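Local atomic coordinates of ATP/GTP-binding site-containing protein A (Brucella abortus, PDB entry 6NTR), a protein that acts in the periplasm to maintain the integrity of the bacterial cell envelope. Residues P205-N210 with M222-G227. Numbering follows the deposited sequence.
Sequences PIYRIN and MTMDYG. Unlike the reference sequence in segment 222-227: M222 (reference Leu).
The start of strand 207-214 and strand 222-225 run antiparallel, their segment axes at 165°, joined by four backbone hydrogen bonds. R208 and D225 form one hydrogen-bonded pair, in which D225 N reaches R208 O at 2.7 Å, almost along the C=O axis; N210 and T223 form the other, with N210 N to T223 O at 3.0 Å. Between them sits the non-hydrogen-bonded pair I209-M224, its CA atoms 4.5 Å apart. On the face carrying I209 and M224, I209, with CG1 anti to the backbone N (chi1 -176°), runs alongside selenomethionine M224, I209 CD1 lying 3.9 Å from M224 CG. I209 CD1 also meets CE of selenomethionine M222 at 4.1 Å. The Y207 ring crosses M224 obliquely and lies beside that of Y226, Y207 CE1 to Y226 CE1 3.9 Å, planes inclined at 44°. On the other face R208 and D225 extend side by side. Their salt bridge, R208 NH2 to D225 OD2 at 3.5 Å, is purely electrostatic, the oxygen standing well out of the guanidinium plane. D225 OD1 accepts from G227 N in an Asx turn and forms a salt bridge with R18, its stronger charged partner. In the barrel-like antiparallel wall, strand 187-195 flanks 207-214, strand 229-240 flanks 222-225, and F50 of strand 43-56 packs against M224 and Y226.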
# COMPACT_ATOMS: atom_id res chain seq x y z
N PRO A 205 13.43 9.00 -3.44
CA PRO A 205 12.79 7.73 -3.07
C PRO A 205 12.19 7.10 -4.34
O PRO A 205 11.84 7.85 -5.24
CB PRO A 205 11.71 8.14 -2.08
CG PRO A 205 11.25 9.44 -2.56
CD PRO A 205 12.45 10.13 -3.10
N ILE A 206 12.08 5.79 -4.42
CA ILE A 206 11.50 5.17 -5.61
C ILE A 206 10.01 5.45 -5.70
O ILE A 206 9.45 5.48 -6.79
CB ILE A 206 11.78 3.66 -5.62
CG1 ILE A 206 11.17 3.04 -4.37
CG2 ILE A 206 13.28 3.38 -5.69
CD1 ILE A 206 11.54 1.62 -4.18
N TYR A 207 9.36 5.71 -4.57
CA TYR A 207 7.93 5.94 -4.55
C TYR A 207 7.61 6.63 -3.23
O TYR A 207 8.28 6.41 -2.23
CB TYR A 207 7.17 4.61 -4.72
CG TYR A 207 5.77 4.51 -4.15
CD1 TYR A 207 4.66 4.89 -4.89
CD2 TYR A 207 5.55 3.97 -2.90
CE1 TYR A 207 3.37 4.78 -4.37
CE2 TYR A 207 4.27 3.85 -2.38
CZ TYR A 207 3.20 4.26 -3.11
OH TYR A 207 1.94 4.13 -2.57
N ARG A 208 6.60 7.49 -3.25
CA ARG A 208 6.24 8.24 -2.06
C ARG A 208 4.73 8.39 -2.00
O ARG A 208 4.11 8.77 -3.00
CB ARG A 208 6.90 9.61 -2.08
CG ARG A 208 6.62 10.41 -0.84
CD ARG A 208 7.64 11.52 -0.68
NE ARG A 208 7.48 12.55 -1.69
CZ ARG A 208 6.42 13.34 -1.80
NH1 ARG A 208 5.41 13.26 -0.93
NH2 ARG A 208 6.37 14.23 -2.77
N ILE A 209 4.17 8.15 -0.83
CA ILE A 209 2.75 8.28 -0.63
C ILE A 209 2.39 9.09 0.60
O ILE A 209 2.93 8.89 1.65
CB ILE A 209 2.08 6.89 -0.52
CG1 ILE A 209 0.58 7.04 -0.42
CG2 ILE A 209 2.55 6.13 0.69
CD1 ILE A 209 -0.18 5.74 -0.41
N ASN A 210 1.42 9.97 0.45
CA ASN A 210 0.93 10.77 1.54
C ASN A 210 -0.49 10.35 1.82
O ASN A 210 -1.28 10.25 0.93
CB ASN A 210 0.92 12.24 1.16
CG ASN A 210 2.28 12.75 0.80
OD1 ASN A 210 2.78 12.51 -0.28
ND2 ASN A 210 2.88 13.47 1.72
N MSE A 222 -5.49 9.75 -0.13
CA MSE A 222 -4.22 9.30 -0.63
C MSE A 222 -3.69 10.07 -1.77
O MSE A 222 -4.44 10.66 -2.53
CB MSE A 222 -4.31 7.88 -1.14
CG MSE A 222 -5.67 7.26 -0.93
SE MSE A 222 -5.23 5.58 -0.12
CE MSE A 222 -4.06 4.94 -1.54
N THR A 223 -2.38 10.15 -1.84
CA THR A 223 -1.72 10.76 -2.96
C THR A 223 -0.51 9.89 -3.19
O THR A 223 0.25 9.65 -2.28
CB THR A 223 -1.30 12.20 -2.68
OG1 THR A 223 -2.47 13.02 -2.60
CG2 THR A 223 -0.43 12.71 -3.77
N MSE A 224 -0.30 9.46 -4.41
CA MSE A 224 0.83 8.62 -4.70
C MSE A 224 1.73 9.29 -5.66
O MSE A 224 1.31 9.57 -6.77
CB MSE A 224 0.29 7.31 -5.22
CG MSE A 224 -0.55 6.74 -4.11
SE MSE A 224 -2.01 5.59 -4.72
CE MSE A 224 -0.84 4.07 -5.07
N ASP A 225 2.97 9.53 -5.27
CA ASP A 225 3.93 10.16 -6.13
C ASP A 225 4.78 9.05 -6.67
O ASP A 225 5.47 8.38 -5.94
CB ASP A 225 4.78 11.14 -5.32
CG ASP A 225 5.40 12.24 -6.15
OD1 ASP A 225 6.20 11.94 -7.04
OD2 ASP A 225 5.12 13.41 -5.90
N TYR A 226 4.71 8.88 -7.98
CA TYR A 226 5.44 7.84 -8.68
C TYR A 226 6.66 8.39 -9.34
O TYR A 226 7.34 7.69 -10.05
CB TYR A 226 4.55 7.21 -9.74
CG TYR A 226 3.43 6.40 -9.18
CD1 TYR A 226 3.65 5.13 -8.68
CD2 TYR A 226 2.15 6.90 -9.12
CE1 TYR A 226 2.62 4.40 -8.14
CE2 TYR A 226 1.12 6.17 -8.60
CZ TYR A 226 1.37 4.92 -8.11
OH TYR A 226 0.35 4.19 -7.58
N GLY A 227 6.95 9.67 -9.11
CA GLY A 227 8.08 10.31 -9.73
C GLY A 227 7.58 11.31 -10.73
O GLY A 227 7.17 12.40 -10.37